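Local coordinates for GTP-binding protein (Sulfolobus solfataricus P2, PDB 2QTF), which hydrolyses GTP, for which it is specific, and associates with the 50S ribosomal subunit, with a possible role in protein synthesis or ribosome biogenesis, at residues L60-L66 with V83-L89; K104-E108 with D246-T251. All coordinates share one frame; numbering follows the deposited sequence.

Interaction 1 (L60-L66 with V83-L89)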
ATOM      1  N   LEU A  60      -3.054  18.492  -1.076  1.00 20.76           N
ATOM      2  CA  LEU A  60      -1.984  18.677  -0.067  1.00 21.63           C
ATOM      3  C   LEU A  60      -1.872  17.411   0.791  1.00 20.87           C
ATOM      4  O   LEU A  60      -2.856  16.940   1.274  1.00 21.24           O
ATOM      5  CB  LEU A  60      -2.349  19.851   0.836  1.00 21.32           C
ATOM      6  CG  LEU A  60      -1.467  20.122   2.041  1.00 22.17           C
ATOM      7  CD1 LEU A  60       0.000  20.271   1.627  1.00 27.69           C
ATOM      8  CD2 LEU A  60      -2.036  21.398   2.815  1.00 24.19           C
ATOM      9  N   ILE A  61      -0.671  16.844   0.917  1.00 22.26           N
ATOM     10  CA  ILE A  61      -0.515  15.679   1.754  1.00 22.58           C
ATOM     11  C   ILE A  61       0.528  15.967   2.832  1.00 21.31           C
ATOM     12  O   ILE A  61       1.640  16.371   2.505  1.00 21.20           O
ATOM     13  CB  ILE A  61      -0.104  14.397   0.901  1.00 22.20           C
ATOM     14  CG1 ILE A  61      -1.203  14.134  -0.162  1.00 21.24           C
ATOM     15  CG2 ILE A  61       0.062  13.145   1.839  1.00 21.96           C
ATOM     16  CD1 ILE A  61      -0.784  13.050  -1.191  1.00 22.81           C
ATOM     17  N   ILE A  62       0.141  15.775   4.086  1.00 20.01           N
ATOM     18  CA  ILE A  62       1.049  16.019   5.211  1.00 22.05           C
ATOM     19  C   ILE A  62       1.319  14.686   5.888  1.00 22.72           C
ATOM     20  O   ILE A  62       0.416  14.013   6.363  1.00 22.48           O
ATOM     21  CB  ILE A  62       0.464  17.091   6.135  1.00 23.26           C
ATOM     22  CG1 ILE A  62       0.388  18.486   5.364  1.00 22.59           C
ATOM     23  CG2 ILE A  62       1.350  17.194   7.382  1.00 24.53           C
ATOM     24  CD1 ILE A  62      -0.577  19.447   6.041  1.00 23.85           C
ATOM     25  N   PHE A  63       2.567  14.243   5.862  1.00 23.32           N
ATOM     26  CA  PHE A  63       2.847  12.966   6.444  1.00 22.63           C
ATOM     27  C   PHE A  63       3.028  13.062   7.950  1.00 24.44           C
ATOM     28  O   PHE A  63       4.122  12.863   8.409  1.00 25.83           O
ATOM     29  CB  PHE A  63       4.038  12.294   5.729  1.00 23.08           C
ATOM     30  CG  PHE A  63       4.043  10.788   5.871  1.00 24.64           C
ATOM     31  CD1 PHE A  63       3.087   9.987   5.222  1.00 26.72           C
ATOM     32  CD2 PHE A  63       4.971  10.167   6.725  1.00 24.87           C
ATOM     33  CE1 PHE A  63       3.122   8.566   5.401  1.00 24.83           C
ATOM     34  CE2 PHE A  63       5.033   8.773   6.886  1.00 27.70           C
ATOM     35  CZ  PHE A  63       4.124   7.968   6.232  1.00 23.31           C
ATOM     36  N   GLU A  64       1.947  13.308   8.688  1.00 24.56           N
ATOM     37  CA  GLU A  64       1.922  13.424  10.144  1.00 28.38           C
ATOM     38  C   GLU A  64       0.471  13.210  10.484  1.00 28.50           C
ATOM     39  O   GLU A  64      -0.381  13.256   9.592  1.00 29.00           O
ATOM     40  CB  GLU A  64       2.252  14.881  10.561  1.00 28.10           C
ATOM     41  CG  GLU A  64       3.478  15.047  11.469  1.00 37.60           C
ATOM     42  CD  GLU A  64       3.498  14.155  12.716  1.00 40.52           C
ATOM     43  OE1 GLU A  64       4.616  14.006  13.279  1.00 46.64           O
ATOM     44  OE2 GLU A  64       2.440  13.594  13.135  1.00 39.37           O
ATOM     45  N   GLN A  65       0.128  13.123  11.755  1.00 27.80           N
ATOM     46  CA  GLN A  65      -1.236  13.156  12.098  1.00 32.43           C
ATOM     47  C   GLN A  65      -1.632  14.584  12.459  1.00 32.93           C
ATOM     48  O   GLN A  65      -1.078  15.135  13.451  1.00 34.54           O
ATOM     49  CB  GLN A  65      -1.508  12.136  13.219  1.00 31.13           C
ATOM     50  CG  GLN A  65      -2.963  12.031  13.620  1.00 37.00           C
ATOM     51  CD  GLN A  65      -3.212  10.939  14.688  1.00 38.84           C
ATOM     52  OE1 GLN A  65      -2.416   9.985  14.817  1.00 42.91           O
ATOM     53  NE2 GLN A  65      -4.318  11.096  15.471  1.00 39.55           N
ATOM     54  N   LEU A  66      -2.606  15.164  11.750  1.00 29.53           N
ATOM     55  CA  LEU A  66      -3.068  16.589  11.975  1.00 29.27           C
ATOM     56  C   LEU A  66      -4.081  16.617  13.075  1.00 28.79           C
ATOM     57  O   LEU A  66      -4.908  15.722  13.180  1.00 28.19           O
ATOM     58  CB  LEU A  66      -3.719  17.285  10.716  1.00 27.62           C
ATOM     59  CG  LEU A  66      -2.811  17.580   9.569  1.00 33.43           C
ATOM     60  CD1 LEU A  66      -3.553  18.155   8.333  1.00 33.83           C
ATOM     61  CD2 LEU A  66      -1.573  18.477  10.038  1.00 34.90           C
ATOM     62  N   VAL A  83      -7.043  17.863   1.502  1.00 22.55           N
ATOM     63  CA  VAL A  83      -5.818  17.659   2.305  1.00 23.16           C
ATOM     64  C   VAL A  83      -5.916  16.226   2.926  1.00 21.44           C
ATOM     65  O   VAL A  83      -6.998  15.840   3.437  1.00 23.42           O
ATOM     66  CB  VAL A  83      -5.588  18.799   3.402  1.00 24.60           C
ATOM     67  CG1 VAL A  83      -6.831  18.980   4.357  1.00 24.35           C
ATOM     68  CG2 VAL A  83      -4.468  18.417   4.321  1.00 20.94           C
ATOM     69  N   LEU A  84      -4.825  15.476   2.872  1.00 22.26           N
ATOM     70  CA  LEU A  84      -4.772  14.139   3.487  1.00 21.21           C
ATOM     71  C   LEU A  84      -3.677  14.289   4.512  1.00 21.41           C
ATOM     72  O   LEU A  84      -2.590  14.707   4.151  1.00 22.28           O
ATOM     73  CB  LEU A  84      -4.303  13.105   2.453  1.00 20.42           C
ATOM     74  CG  LEU A  84      -5.305  12.944   1.265  1.00 21.87           C
ATOM     75  CD1 LEU A  84      -4.668  11.909   0.185  1.00 22.76           C
ATOM     76  CD2 LEU A  84      -6.692  12.508   1.817  1.00 22.32           C
ATOM     77  N   ASP A  85      -3.916  13.821   5.746  1.00 19.98           N
ATOM     78  CA  ASP A  85      -2.791  13.603   6.646  1.00 18.90           C
ATOM     79  C   ASP A  85      -2.389  12.103   6.543  1.00 22.25           C
ATOM     80  O   ASP A  85      -2.828  11.365   5.626  1.00 17.84           O
ATOM     81  CB  ASP A  85      -3.109  14.076   8.089  1.00 19.12           C
ATOM     82  CG  ASP A  85      -4.046  13.138   8.857  1.00 23.33           C
ATOM     83  OD1 ASP A  85      -4.687  12.262   8.194  1.00 21.55           O
ATOM     84  OD2 ASP A  85      -4.169  13.326  10.097  1.00 20.35           O
ATOM     85  N   LYS A  86      -1.571  11.626   7.487  1.00 19.06           N
ATOM     86  CA  LYS A  86      -1.029  10.273   7.296  1.00 21.31           C
ATOM     87  C   LYS A  86      -2.118   9.195   7.411  1.00 17.94           C
ATOM     88  O   LYS A  86      -2.085   8.213   6.659  1.00 17.84           O
ATOM     89  CB  LYS A  86      -0.015   9.930   8.411  1.00 21.80           C
ATOM     90  CG  LYS A  86       0.514   8.484   8.256  1.00 25.03           C
ATOM     91  CD  LYS A  86       1.638   8.296   9.340  1.00 31.65           C
ATOM     92  CE  LYS A  86       2.075   6.834   9.387  1.00 40.71           C
ATOM     93  NZ  LYS A  86       2.655   6.391  10.783  1.00 39.83           N
ATOM     94  N   ILE A  87      -3.061   9.422   8.293  1.00 17.65           N
ATOM     95  CA  ILE A  87      -4.222   8.523   8.459  1.00 19.86           C
ATOM     96  C   ILE A  87      -5.095   8.506   7.205  1.00 19.33           C
ATOM     97  O   ILE A  87      -5.405   7.462   6.732  1.00 17.20           O
ATOM     98  CB  ILE A  87      -5.017   8.805   9.759  1.00 20.15           C
ATOM     99  CG1 ILE A  87      -4.065   8.488  10.939  1.00 24.24           C
ATOM    100  CG2 ILE A  87      -6.374   8.107   9.786  1.00 19.08           C
ATOM    101  CD1 ILE A  87      -4.665   8.107  12.114  1.00 36.14           C
ATOM    102  N   LEU A  88      -5.527   9.657   6.748  1.00 17.38           N
ATOM    103  CA  LEU A  88      -6.394   9.720   5.571  1.00 16.58           C
ATOM    104  C   LEU A  88      -5.644   9.217   4.316  1.00 17.36           C
ATOM    105  O   LEU A  88      -6.267   8.596   3.441  1.00 15.55           O
ATOM    106  CB  LEU A  88      -6.904  11.166   5.390  1.00 16.49           C
ATOM    107  CG  LEU A  88      -7.942  11.676   6.437  1.00 16.93           C
ATOM    108  CD1 LEU A  88      -8.446  13.088   5.978  1.00 22.66           C
ATOM    109  CD2 LEU A  88      -9.071  10.677   6.618  1.00 17.95           C
ATOM    110  N   LEU A  89      -4.339   9.425   4.224  1.00 15.89           N
ATOM    111  CA  LEU A  89      -3.577   8.904   3.094  1.00 16.64           C
ATOM    112  C   LEU A  89      -3.622   7.381   3.084  1.00 17.14           C
ATOM    113  O   LEU A  89      -3.783   6.717   2.031  1.00 14.93           O
ATOM    114  CB  LEU A  89      -2.091   9.435   3.109  1.00 17.74           C
ATOM    115  CG  LEU A  89      -1.098   8.749   2.100  1.00 15.34           C
ATOM    116  CD1 LEU A  89      -1.447   9.154   0.702  1.00 17.42           C
ATOM    117  CD2 LEU A  89       0.456   9.009   2.339  1.00 21.11           C
TER
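D85 joins the two segments through its carboxylate, which accepts from L66 N at D85 OD2, 2.9 Å away. From its base outward, D85 CB lies 3.2 Å from E64 O and packs against L66 CG. CG sits between the backbone N and carbonyl carbon of its own residue (chi1 75°), a rotation that puts the carboxylate between L66 N and the start of the helix. OD2 offers its anti lone pair to L66 N and also hydrogen-bonds Y114 OH of helix 101-121, while OD1 takes L88 N in a nearly straight bond (179° at the hydrogen). D85 stands at the N-cap position of helix 86-97, and the bond from L88 N is its capping bond. The residue thus lies where strand 82-84 turns into the helix, next to strand 59-62, its parallel neighbour; helix 68-78 makes the crossover of this beta-alpha-beta unit at one edge of the four-stranded parallel sheet. L84 N to L60 O and I62 N to L84 O pair the strands, with L60 beside V83 on one face and I61 beside L84 on the other. Beyond the strand ends, K86 N reaches E64 O at 2.9 Å from above the carbonyl plane. The extended K86 chain runs over one face of the F63 ring, K86 CD 4.2 Å from its centroid in a CH-pi contact, and K86 NZ hydrogen-bonds G239 O. L89 CD2 meets the same ring at its edge, 4.0 Å from F63 CD1.

Interaction 2 (K104-E108 with D246-T251)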
ATOM      1  N   LYS A 104     -14.463  -2.388   2.469  1.00 20.14           N
ATOM      2  CA  LYS A 104     -15.014  -1.069   2.204  1.00 22.93           C
ATOM      3  C   LYS A 104     -15.749  -0.452   3.416  1.00 24.09           C
ATOM      4  O   LYS A 104     -15.723   0.785   3.610  1.00 23.72           O
ATOM      5  CB  LYS A 104     -15.972  -1.121   1.011  1.00 24.13           C
ATOM      6  CG  LYS A 104     -15.211  -1.441  -0.320  1.00 33.82           C
ATOM      7  CD  LYS A 104     -14.148  -0.395  -0.631  1.00 40.60           C
ATOM      8  CE  LYS A 104     -14.113  -0.045  -2.150  1.00 44.33           C
ATOM      9  NZ  LYS A 104     -13.159   1.163  -2.290  1.00 42.17           N
ATOM     10  N   MET A 105     -16.511  -1.286   4.139  1.00 22.11           N
ATOM     11  CA  MET A 105     -17.156  -0.885   5.347  1.00 23.82           C
ATOM     12  C   MET A 105     -16.149  -0.508   6.438  1.00 19.91           C
ATOM     13  O   MET A 105     -16.397   0.461   7.186  1.00 20.35           O
ATOM     14  CB  MET A 105     -18.055  -2.066   5.805  1.00 23.36           C
ATOM     15  CG  MET A 105     -19.387  -2.169   4.912  1.00 27.32           C
ATOM     16  SD  MET A 105     -20.159  -3.767   5.457  1.00 35.31           S
ATOM     17  CE  MET A 105     -20.799  -3.035   6.924  1.00 33.44           C
ATOM     18  N   GLN A 106     -15.057  -1.290   6.599  1.00 19.53           N
ATOM     19  CA  GLN A 106     -14.101  -0.925   7.684  1.00 20.93           C
ATOM     20  C   GLN A 106     -13.435   0.408   7.334  1.00 20.42           C
ATOM     21  O   GLN A 106     -13.055   1.183   8.221  1.00 19.43           O
ATOM     22  CB  GLN A 106     -12.954  -1.924   7.804  1.00 19.40           C
ATOM     23  CG  GLN A 106     -13.409  -3.257   8.429  1.00 23.98           C
ATOM     24  CD  GLN A 106     -13.575  -3.208   9.962  1.00 24.68           C
ATOM     25  OE1 GLN A 106     -13.915  -4.227  10.571  1.00 32.67           O
ATOM     26  NE2 GLN A 106     -13.411  -2.071  10.561  1.00 17.65           N
ATOM     27  N   ILE A 107     -13.172   0.619   6.034  1.00 18.16           N
ATOM     28  CA  ILE A 107     -12.516   1.892   5.615  1.00 16.04           C
ATOM     29  C   ILE A 107     -13.477   3.064   5.860  1.00 15.67           C
ATOM     30  O   ILE A 107     -13.122   4.087   6.388  1.00 16.45           O
ATOM     31  CB  ILE A 107     -12.104   1.808   4.063  1.00 16.47           C
ATOM     32  CG1 ILE A 107     -10.940   0.776   3.943  1.00 15.02           C
ATOM     33  CG2 ILE A 107     -11.692   3.314   3.525  1.00 14.79           C
ATOM     34  CD1 ILE A 107     -10.773   0.115   2.570  1.00 18.69           C
ATOM     35  N   GLU A 108     -14.734   2.906   5.499  1.00 17.81           N
ATOM     36  CA  GLU A 108     -15.643   4.002   5.671  1.00 18.15           C
ATOM     37  C   GLU A 108     -15.844   4.283   7.206  1.00 19.83           C
ATOM     38  O   GLU A 108     -15.953   5.452   7.636  1.00 21.01           O
ATOM     39  CB  GLU A 108     -17.033   3.642   5.117  1.00 19.90           C
ATOM     40  CG  GLU A 108     -17.883   4.983   5.360  1.00 26.61           C
ATOM     41  CD  GLU A 108     -19.253   4.948   4.874  1.00 38.49           C
ATOM     42  OE1 GLU A 108     -19.862   6.066   4.922  1.00 33.41           O
ATOM     43  OE2 GLU A 108     -19.704   3.821   4.456  1.00 36.51           O
ATOM     44  N   ASP A 246      -7.657  -2.238  11.790  1.00 20.08           N
ATOM     45  CA  ASP A 246      -8.609  -3.179  11.247  1.00 22.10           C
ATOM     46  C   ASP A 246      -8.920  -2.986   9.753  1.00 23.63           C
ATOM     47  O   ASP A 246      -9.116  -3.971   9.042  1.00 23.31           O
ATOM     48  CB  ASP A 246     -10.005  -3.118  11.849  1.00 24.32           C
ATOM     49  CG  ASP A 246     -10.061  -3.677  13.320  1.00 31.47           C
ATOM     50  OD1 ASP A 246      -9.147  -4.378  13.775  1.00 34.65           O
ATOM     51  OD2 ASP A 246     -11.052  -3.350  13.939  1.00 31.38           O
ATOM     52  N   ALA A 247      -9.077  -1.725   9.324  1.00 20.28           N
ATOM     53  CA  ALA A 247      -9.246  -1.528   7.901  1.00 20.82           C
ATOM     54  C   ALA A 247      -8.074  -2.138   7.125  1.00 19.30           C
ATOM     55  O   ALA A 247      -8.287  -2.671   6.013  1.00 19.33           O
ATOM     56  CB  ALA A 247      -9.383  -0.047   7.589  1.00 18.41           C
ATOM     57  N   PHE A 248      -6.843  -2.006   7.651  1.00 19.85           N
ATOM     58  CA  PHE A 248      -5.648  -2.536   6.937  1.00 18.97           C
ATOM     59  C   PHE A 248      -5.748  -4.037   6.807  1.00 20.62           C
ATOM     60  O   PHE A 248      -5.687  -4.620   5.702  1.00 18.36           O
ATOM     61  CB  PHE A 248      -4.312  -2.167   7.697  1.00 19.51           C
ATOM     62  CG  PHE A 248      -3.146  -2.887   7.160  1.00 22.33           C
ATOM     63  CD1 PHE A 248      -2.702  -2.684   5.834  1.00 19.17           C
ATOM     64  CD2 PHE A 248      -2.483  -3.863   7.982  1.00 28.13           C
ATOM     65  CE1 PHE A 248      -1.617  -3.447   5.283  1.00 27.98           C
ATOM     66  CE2 PHE A 248      -1.408  -4.611   7.461  1.00 27.93           C
ATOM     67  CZ  PHE A 248      -0.946  -4.361   6.115  1.00 26.55           C
ATOM     68  N   PHE A 249      -5.887  -4.707   7.960  1.00 19.60           N
ATOM     69  CA  PHE A 249      -5.952  -6.173   7.914  1.00 19.99           C
ATOM     70  C   PHE A 249      -7.077  -6.745   7.089  1.00 20.06           C
ATOM     71  O   PHE A 249      -6.933  -7.744   6.358  1.00 22.43           O
ATOM     72  CB  PHE A 249      -5.907  -6.775   9.338  1.00 19.96           C
ATOM     73  CG  PHE A 249      -4.555  -6.822   9.853  1.00 22.34           C
ATOM     74  CD1 PHE A 249      -3.619  -7.663   9.251  1.00 25.95           C
ATOM     75  CD2 PHE A 249      -4.137  -5.948  10.878  1.00 25.47           C
ATOM     76  CE1 PHE A 249      -2.282  -7.692   9.661  1.00 25.94           C
ATOM     77  CE2 PHE A 249      -2.802  -5.965  11.311  1.00 30.25           C
ATOM     78  CZ  PHE A 249      -1.859  -6.854  10.710  1.00 29.86           C
ATOM     79  N   VAL A 250      -8.213  -6.162   7.175  1.00 20.20           N
ATOM     80  CA  VAL A 250      -9.323  -6.676   6.378  1.00 20.29           C
ATOM     81  C   VAL A 250      -9.086  -6.499   4.879  1.00 21.11           C
ATOM     82  O   VAL A 250      -9.383  -7.355   4.041  1.00 21.16           O
ATOM     83  CB  VAL A 250     -10.658  -5.983   6.804  1.00 20.26           C
ATOM     84  CG1 VAL A 250     -11.789  -6.525   6.014  1.00 21.13           C
ATOM     85  CG2 VAL A 250     -11.006  -6.301   8.290  1.00 27.20           C
ATOM     86  N   THR A 251      -8.584  -5.341   4.491  1.00 19.30           N
ATOM     87  CA  THR A 251      -8.181  -5.133   3.084  1.00 20.11           C
ATOM     88  C   THR A 251      -7.070  -6.145   2.663  1.00 18.50           C
ATOM     89  O   THR A 251      -7.117  -6.682   1.560  1.00 18.10           O
ATOM     90  CB  THR A 251      -7.625  -3.652   2.897  1.00 17.40           C
ATOM     91  OG1 THR A 251      -8.660  -2.766   3.266  1.00 17.33           O
ATOM     92  CG2 THR A 251      -7.199  -3.339   1.387  1.00 18.62           C
TER
HETATM   93  O   HOH W   1     -13.135  -1.981  13.359  1.00 34.50           O
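Q106 leans on three residues of helix 245-253 at once. Its CB rests 3.7 Å from A247 CA, CG lies 3.9 Å from V250 CG2, and the amide end passes over D246, with NE2 3.8 Å from D246 CB. The side chain is bent at its second torsion (chi2 -78°), which carries the amide along the neighbouring helix to D246. There a water takes a hydrogen bond from Q106 NE2 at 2.8 Å and gives one to D246 OD2 at 2.6 Å, linking amide and carboxylate whose planes stand 72° apart. The next residue, I107, sets CG1 against A247 CB and brings CD1 within 3.6 Å of T251 OG1.

The small A247 lets the backbones come close: the short helical segments run antiparallel at 164°, their axes 8.5 Å apart. T251 OG1 is turned back to donate to A247 O at 2.8 Å; that carbonyl also accepts T251 N, from the opposite face of its plane. Farther out, F94 of helix 86-97 touches I107, A247 and T251, and L160 of helix 145-164 packs on Q106. Helix 101-121, from the middle region, is thereby joined to helix 245-253 of the G domain, where T251 also touches V234, a predicted GTP-binding residue. With no direct hydrogen bond between the segments, the contact depends on apolar packing and a single bridging water, and the hydroxyl beside I107 has its proton committed to its own helix.

How the interactions relate
Along the chain, interaction 1 closes before interaction 2 opens, and their centres lie 18 Å apart, with nearest atoms about 8 Å from each other. Interaction 1 belongs to the N-terminal domain with its parallel sheet; interaction 2 brings a helix of the middle region against the G domain, whose own six-stranded sheet is separate. Two successive helices connect them: 86-97 starts within interaction 1 and supplies F94 to interaction 2, and 101-121 forms one side of interaction 2 and sends Y114 back to D85. Interaction 1 is internal to the N-terminal domain, though its K86, Q65 and I87 also meet G239 or Q243, just ahead of helix 245-253; interaction 2 itself joins the middle region to the G domain.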